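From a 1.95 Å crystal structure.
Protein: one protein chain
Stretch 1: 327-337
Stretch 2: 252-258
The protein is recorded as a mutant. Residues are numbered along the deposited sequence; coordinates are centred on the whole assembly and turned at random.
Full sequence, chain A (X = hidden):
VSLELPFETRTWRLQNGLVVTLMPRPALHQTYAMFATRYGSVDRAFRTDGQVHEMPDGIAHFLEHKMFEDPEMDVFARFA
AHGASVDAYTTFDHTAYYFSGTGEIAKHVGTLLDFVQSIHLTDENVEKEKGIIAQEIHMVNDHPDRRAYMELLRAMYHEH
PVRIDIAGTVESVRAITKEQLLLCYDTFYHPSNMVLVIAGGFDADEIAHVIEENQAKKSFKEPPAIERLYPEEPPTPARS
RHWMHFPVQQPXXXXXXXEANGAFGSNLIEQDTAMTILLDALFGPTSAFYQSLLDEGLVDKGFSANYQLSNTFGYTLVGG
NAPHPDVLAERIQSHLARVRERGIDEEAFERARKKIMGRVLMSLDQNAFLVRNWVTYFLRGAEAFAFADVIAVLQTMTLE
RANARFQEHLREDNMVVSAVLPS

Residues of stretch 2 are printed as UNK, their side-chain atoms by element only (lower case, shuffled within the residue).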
ATOM      1  N   VAL A 327      18.624  22.815  -8.621  1.00 66.53           N
ATOM      2  CA  VAL A 327      19.121  22.086  -9.777  1.00 66.93           C
ATOM      3  C   VAL A 327      17.985  21.265 -10.388  1.00 61.43           C
ATOM      4  O   VAL A 327      17.809  21.252 -11.610  1.00 60.59           O
ATOM      5  CB  VAL A 327      20.310  21.167  -9.421  1.00 70.77           C
ATOM      6  CG1 VAL A 327      20.822  20.469 -10.681  1.00 74.27           C
ATOM      7  CG2 VAL A 327      21.472  21.969  -8.757  1.00 77.69           C
ATOM      8  N   LEU A 328      17.225  20.584  -9.531  1.00 58.24           N
ATOM      9  CA  LEU A 328      16.108  19.732  -9.974  1.00 54.37           C
ATOM     10  C   LEU A 328      15.058  20.565 -10.651  1.00 52.48           C
ATOM     11  O   LEU A 328      14.560  20.181 -11.707  1.00 51.73           O
ATOM     12  CB  LEU A 328      15.474  18.943  -8.809  1.00 52.93           C
ATOM     13  CG  LEU A 328      14.218  18.094  -9.138  1.00 51.00           C
ATOM     14  CD1 LEU A 328      14.480  17.108 -10.268  1.00 51.10           C
ATOM     15  CD2 LEU A 328      13.686  17.381  -7.903  1.00 51.83           C
ATOM     16  N   ALA A 329      14.707  21.700 -10.054  1.00 53.13           N
ATOM     17  CA  ALA A 329      13.749  22.606 -10.682  1.00 53.17           C
ATOM     18  C   ALA A 329      14.219  23.058 -12.054  1.00 55.13           C
ATOM     19  O   ALA A 329      13.404  23.157 -12.980  1.00 54.92           O
ATOM     20  CB  ALA A 329      13.470  23.797  -9.798  1.00 55.10           C
ATOM     21  N   GLU A 330      15.509  23.355 -12.198  1.00 58.75           N
ATOM     22  CA  GLU A 330      16.033  23.778 -13.501  1.00 62.22           C
ATOM     23  C   GLU A 330      15.939  22.658 -14.531  1.00 59.52           C
ATOM     24  O   GLU A 330      15.596  22.906 -15.688  1.00 59.26           O
ATOM     25  CB  GLU A 330      17.486  24.261 -13.404  1.00 68.82           C
ATOM     26  CG  GLU A 330      18.134  24.532 -14.787  1.00 77.00           C
ATOM     27  CD  GLU A 330      18.892  23.305 -15.393  1.00 82.56           C
ATOM     28  OE1 GLU A 330      19.705  22.678 -14.666  1.00 88.83           O
ATOM     29  OE2 GLU A 330      18.713  22.987 -16.601  1.00 82.60           O
ATOM     30  N   ARG A 331      16.262  21.428 -14.111  1.00 58.50           N
ATOM     31  CA  ARG A 331      16.270  20.279 -15.025  1.00 58.43           C
ATOM     32  C   ARG A 331      14.866  19.974 -15.531  1.00 54.33           C
ATOM     33  O   ARG A 331      14.676  19.627 -16.707  1.00 54.06           O
ATOM     34  CB  ARG A 331      16.862  19.037 -14.341  1.00 60.74           C
ATOM     35  CG  ARG A 331      18.389  19.080 -14.157  1.00 67.53           C
ATOM     36  CD  ARG A 331      19.127  18.781 -15.467  1.00 75.82           C
ATOM     37  NE  ARG A 331      18.824  17.444 -15.989  1.00 77.37           N
ATOM     38  CZ  ARG A 331      19.421  16.315 -15.594  1.00 84.98           C
ATOM     39  NH1 ARG A 331      20.377  16.319 -14.653  1.00 88.40           N
ATOM     40  NH2 ARG A 331      19.060  15.160 -16.152  1.00 88.11           N
ATOM     41  N   ILE A 332      13.887  20.083 -14.631  1.00 50.71           N
ATOM     42  CA  ILE A 332      12.486  19.911 -15.005  1.00 49.01           C
ATOM     43  C   ILE A 332      12.047  20.958 -16.037  1.00 49.09           C
ATOM     44  O   ILE A 332      11.451  20.620 -17.039  1.00 49.07           O
ATOM     45  CB  ILE A 332      11.568  19.987 -13.773  1.00 47.07           C
ATOM     46  CG1 ILE A 332      11.748  18.730 -12.910  1.00 47.98           C
ATOM     47  CG2 ILE A 332      10.121  20.191 -14.212  1.00 47.74           C
ATOM     48  CD1 ILE A 332      11.221  18.869 -11.455  1.00 49.74           C
ATOM     49  N   GLN A 333      12.344  22.225 -15.784  1.00 51.05           N
ATOM     50  CA  GLN A 333      12.000  23.281 -16.723  1.00 52.85           C
ATOM     51  C   GLN A 333      12.722  23.133 -18.073  1.00 54.57           C
ATOM     52  O   GLN A 333      12.130  23.408 -19.107  1.00 55.31           O
ATOM     53  CB  GLN A 333      12.310  24.658 -16.116  1.00 57.23           C
ATOM     54  CG  GLN A 333      11.438  24.968 -14.882  1.00 59.41           C
ATOM     55  CD  GLN A 333      11.813  26.275 -14.190  1.00 66.18           C
ATOM     56  OE1 GLN A 333      11.763  27.341 -14.798  1.00 73.85           O
ATOM     57  NE2 GLN A 333      12.169  26.191 -12.904  1.00 69.41           N
ATOM     58  N   SER A 334      13.980  22.692 -18.068  1.00 55.42           N
ATOM     59  CA  SER A 334      14.715  22.452 -19.319  1.00 58.80           C
ATOM     60  C   SER A 334      14.135  21.323 -20.128  1.00 57.18           C
ATOM     61  O   SER A 334      13.953  21.457 -21.333  1.00 58.02           O
ATOM     62  CB  SER A 334      16.155  22.081 -19.027  1.00 63.36           C
ATOM     63  OG  SER A 334      16.885  23.226 -18.707  1.00 68.92           O
ATOM     64  N   HIS A 335      13.904  20.190 -19.449  1.00 55.20           N
ATOM     65  CA  HIS A 335      13.238  19.036 -20.030  1.00 54.57           C
ATOM     66  C   HIS A 335      11.956  19.482 -20.731  1.00 53.40           C
ATOM     67  O   HIS A 335      11.801  19.260 -21.924  1.00 55.03           O
ATOM     68  CB  HIS A 335      12.967  18.003 -18.919  1.00 54.24           C
ATOM     69  CG  HIS A 335      12.338  16.724 -19.385  1.00 56.05           C
ATOM     70  ND1 HIS A 335      12.794  16.011 -20.471  1.00 60.96           N
ATOM     71  CD2 HIS A 335      11.320  15.997 -18.858  1.00 57.56           C
ATOM     72  CE1 HIS A 335      12.063  14.917 -20.614  1.00 64.73           C
ATOM     73  NE2 HIS A 335      11.167  14.881 -19.643  1.00 59.72           N
ATOM     74  N   LEU A 336      11.068  20.171 -20.004  1.00 50.74           N
ATOM     75  CA  LEU A 336       9.803  20.630 -20.577  1.00 50.95           C
ATOM     76  C   LEU A 336       9.996  21.633 -21.705  1.00 52.43           C
ATOM     77  O   LEU A 336       9.240  21.607 -22.666  1.00 52.89           O
ATOM     78  CB  LEU A 336       8.863  21.209 -19.500  1.00 49.24           C
ATOM     79  CG  LEU A 336       8.409  20.194 -18.432  1.00 51.26           C
ATOM     80  CD1 LEU A 336       7.521  20.869 -17.371  1.00 52.27           C
ATOM     81  CD2 LEU A 336       7.686  18.992 -19.020  1.00 51.80           C
ATOM     82  N   ALA A 337      11.007  22.494 -21.604  1.00 54.39           N
ATOM     83  CA  ALA A 337      11.277  23.481 -22.666  1.00 57.81           C
ATOM     84  C   ALA A 337      11.672  22.787 -23.967  1.00 60.40           C
ATOM     85  O   ALA A 337      11.315  23.235 -25.059  1.00 62.03           O
ATOM     86  CB  ALA A 337      12.390  24.496 -22.237  1.00 61.02           C
ATOM     87  N   UNK A 252      12.611  19.254  -0.109  1.00 57.69           N
ATOM     88  CA  UNK A 252      11.556  18.694  -0.971  1.00 55.94           C
ATOM     89  C   UNK A 252      11.151  19.748  -1.978  1.00 52.53           C
ATOM     90  O   UNK A 252      11.074  20.925  -1.628  1.00 52.77           O
ATOM     91  n   UNK A 252      11.122  16.374   3.018  1.00 71.63           N
ATOM     92  c   UNK A 252      10.158  15.632   3.560  1.00 74.23           C
ATOM     93  c   UNK A 252      10.295  18.297  -0.190  1.00 55.34           C
ATOM     94  n   UNK A 252       8.869  15.860   3.269  1.00 72.93           N
ATOM     95  c   UNK A 252      10.453  17.080   0.717  1.00 61.55           C
ATOM     96  n   UNK A 252      10.481  14.641   4.382  1.00 76.26           N
ATOM     97  c   UNK A 252      10.876  17.504   2.101  1.00 66.83           C
ATOM     98  N   UNK A 253      10.901  19.323  -3.212  1.00 49.66           N
ATOM     99  CA  UNK A 253      10.498  20.227  -4.292  1.00 46.66           C
ATOM    100  C   UNK A 253       9.151  19.764  -4.796  1.00 45.05           C
ATOM    101  O   UNK A 253       8.981  18.565  -4.985  1.00 41.91           O
ATOM    102  c   UNK A 253      11.750  20.727  -7.969  1.00 50.40           C
ATOM    103  c   UNK A 253      11.588  22.499  -6.229  1.00 49.99           C
ATOM    104  c   UNK A 253      11.471  20.124  -5.465  1.00 47.50           C
ATOM    105  c   UNK A 253      11.126  21.101  -6.624  1.00 48.23           C
ATOM    106  N   UNK A 254       8.234  20.704  -5.053  1.00 43.62           N
ATOM    107  CA  UNK A 254       6.992  20.431  -5.746  1.00 44.04           C
ATOM    108  C   UNK A 254       6.865  21.477  -6.832  1.00 42.09           C
ATOM    109  O   UNK A 254       7.005  22.670  -6.551  1.00 42.65           O
ATOM    110  c   UNK A 254       3.994  19.932  -3.340  1.00 52.25           C
ATOM    111  c   UNK A 254       5.320  19.431  -3.916  1.00 50.05           C
ATOM    112  c   UNK A 254       5.126  18.117  -4.661  1.00 51.28           C
ATOM    113  c   UNK A 254       5.793  20.559  -4.813  1.00 43.95           C
ATOM    114  N   UNK A 255       6.647  21.023  -8.069  1.00 40.74           N
ATOM    115  CA  UNK A 255       6.315  21.876  -9.167  1.00 39.17           C
ATOM    116  C   UNK A 255       4.892  21.516  -9.607  1.00 38.87           C
ATOM    117  O   UNK A 255       4.556  20.310  -9.766  1.00 39.39           O
ATOM    118  c   UNK A 255       6.930  22.746 -11.450  1.00 39.66           C
ATOM    119  c   UNK A 255       7.265  21.693 -10.353  1.00 40.48           C
ATOM    120  c   UNK A 255       8.744  21.812  -9.915  1.00 43.16           C
ATOM    121  N   UNK A 256       4.051  22.537  -9.755  1.00 36.49           N
ATOM    122  CA  UNK A 256       2.701  22.345 -10.179  1.00 36.06           C
ATOM    123  C   UNK A 256       2.257  23.220 -11.326  1.00 35.57           C
ATOM    124  O   UNK A 256       2.830  24.267 -11.581  1.00 35.77           O
ATOM    125  N   UNK A 257       1.224  22.754 -12.031  1.00 35.52           N
ATOM    126  CA  UNK A 257       0.592  23.503 -13.119  1.00 34.29           C
ATOM    127  C   UNK A 257      -0.902  23.532 -12.893  1.00 33.88           C
ATOM    128  O   UNK A 257      -1.516  22.528 -12.574  1.00 33.07           O
ATOM    129  c   UNK A 257       5.825  20.751 -14.182  1.00 42.22           C
ATOM    130  c   UNK A 257       4.638  20.253 -13.583  1.00 40.38           C
ATOM    131  n   UNK A 257       4.260  23.684 -15.819  1.00 40.67           N
ATOM    132  c   UNK A 257       2.912  23.957 -15.629  1.00 38.97           C
ATOM    133  c   UNK A 257       4.582  22.560 -15.104  1.00 42.90           C
ATOM    134  c   UNK A 257       5.818  21.900 -14.950  1.00 43.08           C
ATOM    135  c   UNK A 257       3.428  20.898 -13.761  1.00 38.03           C
ATOM    136  c   UNK A 257       3.389  22.078 -14.515  1.00 38.90           C
ATOM    137  c   UNK A 257       2.343  22.998 -14.860  1.00 38.06           C
ATOM    138  c   UNK A 257       0.894  22.882 -14.471  1.00 34.68           C
ATOM    139  N   UNK A 258      -1.468  24.715 -13.076  1.00 33.96           N
ATOM    140  CA  UNK A 258      -2.852  25.008 -12.766  1.00 34.58           C
ATOM    141  C   UNK A 258      -3.699  24.897 -14.054  1.00 33.42           C
ATOM    142  O   UNK A 258      -3.453  25.651 -15.001  1.00 34.71           O
ATOM    143  c   UNK A 258      -4.202  26.981 -11.725  1.00 34.99           C
ATOM    144  n   UNK A 258      -5.170  30.225 -10.148  1.00 36.14           N
ATOM    145  c   UNK A 258      -5.245  28.839 -10.536  1.00 37.10           C
ATOM    146  c   UNK A 258      -2.881  26.476 -12.316  1.00 34.58           C
ATOM    147  c   UNK A 258      -4.058  28.427 -11.318  1.00 36.66           C
TER

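Position 252 opens the strand with seven side-chain atoms: three carbons, a nitrogen, then a carbon carrying two more nitrogens. Its CA-to-CB bond points away from the helix and it touches nothing there. The planar, three-nitrogen end is a guanidinium group, so the residue is arginine, R252. A charged group fits this partly exposed position, and its nitrogens find hydrogen-bond partners outside the two stretches.

At 253 there are four carbons, forked at the second, and the CA-to-CB bond points toward the helix. One terminal methyl lies close to L328, A329 and I332. A fork one carbon beyond CB identifies leucine, L253. Its CD2 is 3.8 Å from CG of L328, 3.7 Å from the backbone N of A329 and 4.0 Å from CD1 of I332. The small side chain of A329 is also in contact, its CB 4.0 Å from CD2 of L253. The extra reach of leucine carries a methyl into this pocket of helix atoms.

Position 254 has the same four carbons with the same fork, but the alternation of the strand turns it away, and it makes no contact with the helix. It too is leucine, L254; partly exposed, it adds nothing to the helix contact, the same residue type serving differently at 253 because of its direction.

At 255 the side chain is a single carbon carrying two others, three in all, directed toward the helix, where a methyl meets I332. Branching at CB means valine, V255, a shape well suited to an extended strand. Its CG2 lies 4.1 Å from CD1 of I332, the same helix methyl that meets L253.

Position 256 has no side-chain atoms and is glycine, G256. The contact needs none here: even an ideal CB would have no helix atom within 5.5 Å.

Position 257 points toward the helix, one carbon leading to fused five- and six-membered rings that hold eight carbons and one nitrogen, set against I332 and L336. This is an indole, hence tryptophan, W257. I332 CG2 lies at the ring edge, 4.3 Å from CH2 of W257, while CD1 of L336 comes within 3.1 Å of CZ2 of W257, a tight approach. The broad ring reaches two successive helical turns, and its NE1 is hydrogen-bonded elsewhere in the structure.

Position 258, four carbons in a row ending in nitrogen, lies beyond reach of the helix. It is lysine, K258, buried and fully extended, its long chain bringing NZ to a hydrogen-bond partner elsewhere.

The contact is thus apolar, without hydrogen bonds between the stretches. The axes run 27° from parallel, and the alternate strand residues L253, V255 and W257, whose CA-to-CB bonds point toward the helix, meet L328, I332 and L336, spaced one turn apart, with A329 joining at L253. I332 touches all three strand residues.

Stretch 2, residues 252-258: RLLVGWK
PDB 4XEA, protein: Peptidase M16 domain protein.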